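PDB 4HOJ: RegF protein from Neisseria gonorrhoeae, which binds glutathione and calcium ions and, as a stringent starvation protein A homologue of the glutathione S-transferase superfamily, probably takes part in the stress response. Local coordinates for residues A[141-146]-A[151-156]; A[147-152]-A[185-190]. All coordinates share one frame; numbering follows the deposited sequence.

Interaction 1 (A[141-146]-A[151-156]); sequences SKYILG and MIDVAL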
# COMPACT_ATOMS: atom_id res chain seq x y z
N SER A 141 -19.90 -15.18 -1.68
CA SER A 141 -19.02 -15.99 -0.85
C SER A 141 -19.13 -15.69 0.65
O SER A 141 -19.60 -14.61 1.06
CB SER A 141 -17.58 -15.82 -1.31
OG SER A 141 -17.31 -16.71 -2.38
N LYS A 142 -18.68 -16.64 1.47
CA LYS A 142 -18.76 -16.56 2.94
C LYS A 142 -17.88 -15.43 3.46
O LYS A 142 -18.27 -14.70 4.38
CB LYS A 142 -18.33 -17.88 3.59
CG LYS A 142 -18.55 -18.00 5.13
CD LYS A 142 -18.59 -19.50 5.58
CE LYS A 142 -18.47 -19.68 7.11
NZ LYS A 142 -17.08 -20.14 7.53
N TYR A 143 -16.70 -15.27 2.87
CA TYR A 143 -15.79 -14.20 3.29
C TYR A 143 -15.43 -13.39 2.05
O TYR A 143 -15.79 -13.77 0.92
CB TYR A 143 -14.54 -14.79 3.93
CG TYR A 143 -14.88 -15.61 5.15
CD1 TYR A 143 -15.05 -15.02 6.37
CD2 TYR A 143 -15.02 -16.98 5.05
CE1 TYR A 143 -15.38 -15.77 7.49
CE2 TYR A 143 -15.35 -17.76 6.16
CZ TYR A 143 -15.52 -17.14 7.37
OH TYR A 143 -15.84 -17.87 8.50
N ILE A 144 -14.71 -12.29 2.23
CA ILE A 144 -14.48 -11.40 1.09
C ILE A 144 -13.73 -12.07 -0.07
O ILE A 144 -14.05 -11.82 -1.23
CB ILE A 144 -13.81 -10.08 1.51
CG1 ILE A 144 -14.61 -9.39 2.58
CG2 ILE A 144 -13.75 -9.12 0.33
CD1 ILE A 144 -13.92 -8.17 3.07
N LEU A 145 -12.74 -12.92 0.21
CA LEU A 145 -11.99 -13.54 -0.88
C LEU A 145 -12.51 -14.91 -1.30
O LEU A 145 -12.00 -15.53 -2.24
CB LEU A 145 -10.51 -13.69 -0.53
CG LEU A 145 -9.78 -12.36 -0.28
CD1 LEU A 145 -8.30 -12.68 -0.18
CD2 LEU A 145 -10.05 -11.38 -1.41
N GLY A 146 -13.53 -15.39 -0.62
CA GLY A 146 -13.99 -16.74 -0.94
C GLY A 146 -14.46 -17.46 0.30
O GLY A 146 -14.99 -16.85 1.23
N MET A 151 -6.97 -11.96 5.84
CA MET A 151 -6.54 -10.62 6.29
C MET A 151 -7.40 -9.53 5.67
O MET A 151 -7.53 -8.43 6.19
CB MET A 151 -5.10 -10.42 5.83
CG MET A 151 -4.59 -9.15 6.40
SD MET A 151 -4.31 -9.45 8.14
CE MET A 151 -2.72 -10.26 8.04
N ILE A 152 -7.99 -9.82 4.52
CA ILE A 152 -8.86 -8.85 3.90
C ILE A 152 -10.12 -8.58 4.74
O ILE A 152 -10.58 -7.44 4.92
CB ILE A 152 -9.14 -9.18 2.40
CG1 ILE A 152 -7.89 -9.69 1.63
CG2 ILE A 152 -9.72 -7.94 1.73
CD1 ILE A 152 -6.57 -9.08 1.84
N ASP A 153 -10.67 -9.65 5.30
CA ASP A 153 -11.75 -9.52 6.27
C ASP A 153 -11.32 -8.76 7.53
O ASP A 153 -12.03 -7.89 8.05
CB ASP A 153 -12.25 -10.91 6.68
CG ASP A 153 -12.68 -11.74 5.47
OD1 ASP A 153 -13.71 -11.38 4.86
OD2 ASP A 153 -12.01 -12.72 5.15
N VAL A 154 -10.12 -9.03 7.97
CA VAL A 154 -9.58 -8.33 9.13
C VAL A 154 -9.54 -6.84 8.88
O VAL A 154 -9.95 -6.04 9.75
CB VAL A 154 -8.17 -8.82 9.46
CG1 VAL A 154 -7.48 -7.89 10.48
CG2 VAL A 154 -8.22 -10.26 9.98
N ALA A 155 -9.05 -6.44 7.70
CA ALA A 155 -8.85 -4.99 7.44
C ALA A 155 -10.21 -4.24 7.41
O ALA A 155 -10.29 -3.10 7.83
CB ALA A 155 -8.10 -4.85 6.13
N LEU A 156 -11.26 -4.89 6.90
CA LEU A 156 -12.54 -4.24 6.78
C LEU A 156 -13.35 -4.26 8.09
O LEU A 156 -14.15 -3.37 8.33
CB LEU A 156 -13.33 -4.97 5.69
CG LEU A 156 -14.75 -4.45 5.44
CD1 LEU A 156 -14.76 -2.96 5.02
CD2 LEU A 156 -15.41 -5.31 4.34
O HOH W 1 -11.40 -13.65 2.77

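Interaction 2 (A[147-152]-A[185-190]); sequences EDFSMI and FQREAF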
# COMPACT_ATOMS: atom_id res chain seq x y z
N GLU A 147 -14.28 -18.76 0.35
CA GLU A 147 -14.88 -19.46 1.47
C GLU A 147 -13.97 -19.46 2.70
O GLU A 147 -14.37 -19.94 3.74
CB GLU A 147 -15.31 -20.87 1.05
CG GLU A 147 -14.20 -21.61 0.46
CD GLU A 147 -14.59 -23.01 -0.12
OE1 GLU A 147 -15.75 -23.31 -0.57
OE2 GLU A 147 -13.68 -23.86 -0.08
N ASP A 148 -12.78 -18.86 2.59
CA ASP A 148 -11.85 -18.78 3.73
C ASP A 148 -11.63 -17.36 4.29
O ASP A 148 -11.35 -16.42 3.56
CB ASP A 148 -10.50 -19.39 3.38
CG ASP A 148 -10.62 -20.82 2.93
OD1 ASP A 148 -11.04 -21.63 3.75
OD2 ASP A 148 -10.35 -21.08 1.75
N PHE A 149 -11.73 -17.25 5.60
CA PHE A 149 -11.43 -16.00 6.32
C PHE A 149 -10.02 -15.57 6.02
O PHE A 149 -9.11 -16.39 6.00
CB PHE A 149 -11.56 -16.30 7.82
CG PHE A 149 -11.20 -15.13 8.71
CD1 PHE A 149 -12.06 -14.07 8.84
CD2 PHE A 149 -9.98 -15.11 9.41
CE1 PHE A 149 -11.72 -13.00 9.70
CE2 PHE A 149 -9.65 -14.06 10.27
CZ PHE A 149 -10.51 -13.00 10.40
N SER A 150 -9.81 -14.27 5.84
CA SER A 150 -8.48 -13.77 5.50
C SER A 150 -8.20 -12.41 6.07
O SER A 150 -9.08 -11.77 6.67
CB SER A 150 -8.22 -13.65 3.97
OG SER A 150 -8.97 -12.58 3.43
N MET A 151 -6.97 -11.96 5.84
CA MET A 151 -6.54 -10.62 6.29
C MET A 151 -7.40 -9.53 5.67
O MET A 151 -7.53 -8.43 6.19
CB MET A 151 -5.10 -10.42 5.83
CG MET A 151 -4.59 -9.15 6.40
SD MET A 151 -4.31 -9.45 8.14
CE MET A 151 -2.72 -10.26 8.04
N ILE A 152 -7.99 -9.82 4.52
CA ILE A 152 -8.86 -8.85 3.90
C ILE A 152 -10.12 -8.58 4.74
O ILE A 152 -10.58 -7.44 4.92
CB ILE A 152 -9.14 -9.18 2.40
CG1 ILE A 152 -7.89 -9.69 1.63
CG2 ILE A 152 -9.72 -7.94 1.73
CD1 ILE A 152 -6.57 -9.08 1.84
N PHE A 185 -18.10 -10.81 13.41
CA PHE A 185 -18.12 -10.31 14.78
C PHE A 185 -18.34 -11.44 15.79
O PHE A 185 -18.04 -11.24 16.98
CB PHE A 185 -19.23 -9.30 15.01
CG PHE A 185 -19.20 -8.10 14.07
CD1 PHE A 185 -18.00 -7.60 13.51
CD2 PHE A 185 -20.41 -7.46 13.79
CE1 PHE A 185 -18.07 -6.45 12.68
CE2 PHE A 185 -20.45 -6.35 12.96
CZ PHE A 185 -19.26 -5.86 12.40
N GLN A 186 -18.80 -12.60 15.32
CA GLN A 186 -18.94 -13.75 16.19
C GLN A 186 -17.62 -14.47 16.40
O GLN A 186 -17.55 -15.39 17.20
CB GLN A 186 -20.00 -14.68 15.64
CG GLN A 186 -21.37 -14.03 15.78
CD GLN A 186 -22.50 -14.70 15.01
OE1 GLN A 186 -22.30 -15.66 14.25
NE2 GLN A 186 -23.73 -14.19 15.22
N ARG A 187 -16.57 -14.10 15.68
CA ARG A 187 -15.33 -14.84 15.84
C ARG A 187 -14.74 -14.54 17.23
O ARG A 187 -14.68 -13.39 17.68
CB ARG A 187 -14.30 -14.47 14.78
CG ARG A 187 -14.72 -14.84 13.35
CD ARG A 187 -13.65 -14.47 12.31
NE ARG A 187 -12.38 -15.21 12.51
CZ ARG A 187 -12.14 -16.38 11.93
NH1 ARG A 187 -13.06 -16.95 11.18
NH2 ARG A 187 -10.99 -16.97 12.15
N GLU A 188 -14.28 -15.58 17.91
CA GLU A 188 -13.72 -15.45 19.24
C GLU A 188 -12.66 -14.35 19.30
O GLU A 188 -12.64 -13.55 20.23
CB GLU A 188 -13.11 -16.81 19.64
CG GLU A 188 -12.52 -16.84 21.00
CD GLU A 188 -12.04 -18.23 21.37
OE1 GLU A 188 -11.02 -18.69 20.80
OE2 GLU A 188 -12.67 -18.89 22.22
N ALA A 189 -11.78 -14.28 18.31
CA ALA A 189 -10.67 -13.31 18.37
C ALA A 189 -11.17 -11.92 18.08
O ALA A 189 -10.56 -10.95 18.52
CB ALA A 189 -9.56 -13.67 17.39
N PHE A 190 -12.27 -11.81 17.35
CA PHE A 190 -12.82 -10.48 17.14
C PHE A 190 -13.30 -9.93 18.48
O PHE A 190 -12.99 -8.78 18.83
CB PHE A 190 -13.96 -10.50 16.11
CG PHE A 190 -14.52 -9.13 15.88
CD1 PHE A 190 -15.54 -8.67 16.71
CD2 PHE A 190 -14.00 -8.29 14.90
CE1 PHE A 190 -16.02 -7.36 16.55
CE2 PHE A 190 -14.47 -6.98 14.74
CZ PHE A 190 -15.50 -6.52 15.58

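Interaction 1 (A[141-146]-A[151-156])
Asp-153 reaches from the first turn of helix 151-161 to the 143-146 turn, and its carboxylate slides past the side chain of Ile-144 in the opposite direction. In the all-helical C-terminal domain of the glutathione transferase fold, this aspartate supplies one arm of the N-capping box, the bond from side chain to N-cap amide. With Ser-150 at the N-cap, Asp-153 is the third residue of the helix, and its OD2 accepts from Ser-150 N. Its CG lies beside the backbone N (chi1 -56°), which leaves the carboxylate at the helix start, facing the preceding loop. OD1 takes the amide of Ile-144 through its syn lone pair, N to OD1 3.0 Å and almost straight at 172°, and also bonds Tyr-180 OH. A water links the two segments, donating to Asp-153 OD2 at 2.6 Å and accepting from Leu-145 N at 3.0 Å. Each oxygen of this buried carboxylate therefore has two partners, which fixes its rotation and probably favours the charged form. Tyr-143 crosses it at about a right angle, CB 3.5 Å from OD2, with ring and carboxylate planes 69° apart. Two apolar crossings, both nearly perpendicular, complete the join. Leu-145 brings its CD1 to 3.5 Å from Ile-152 CG1; Ile-152 also packs against helix 86-102. Ile-144 extends its CG1 branch past the carboxylate until its CD1 presses on Leu-156 CD2, one turn farther along the helix, at 3.5 Å, tighter than usual for two methyl groups.

Interaction 2 (A[147-152]-A[185-190])
The guanidinium of Arg-187 lies flat on one face of the Phe-149 ring, the planes only 4° apart and the centres 3.6 Å from each other. NE sits over the middle of the ring, while NH1 lies nearest CG and NH2 approaches CD2 to 3.5 Å. Seen from the arginine, one face of its guanidinium carries the ring, with Phe-149 CD2 offset toward the rim. CZ stands 3.5 Å from the ring centroid and 13° off the normal, a cation-pi contact well over the face, and the CD methylene adds a CH-pi contact to the same ring. The two side chains come from opposite directions. Phe-149 holds its CG anti to the backbone N (chi1 177°), whereas the arginine chain bends at chi3, a kink that lets the guanidinium lie down on the ring. Sequence and position make Phe-149 part of the hydrophobic staple that goes with the N-capping motif in the glutathione transferase fold: it immediately precedes the N-cap Ser-150, and its CZ packs on Val-154 CG2 at 3.6 Å, in the first turn of helix 151-161. Ser-150 OG accepts from Ile-152 N at 3.1 Å, a capping bond of that helix start, and not from the amide of Asp-153. Arg-187 is itself the N-cap residue of helix 188-193, so the stack joins the beginnings of two helices. Glu-24 of helix 13-25 forms a salt bridge with Arg-187 NE through its OE2 and also touches Phe-149, which should steady the guanidinium in its place over the ring.

Interactions 1 and 2 lie on the same side of the chain's centre, around the start of helix 151-161; their centres are 7 Å apart and their segments overlap at Met-151 and Ile-152. They also touch directly, Tyr-143 CD2 lying 3.3 Å from Phe-149 N, while the Tyr-143 side chain packs on Arg-187 as well. Neither contact forms a ligand site. The side chain of Leu-156 in interaction 1 is about 13 Å from bound glutathione and about 11 Å from a calcium ion; that of Arg-187 in interaction 2 is about 13 Å from calcium. Through Glu-24, interaction 2 meets helix 13-25, which starts just after Cys-12, the residue that binds glutathione covalently.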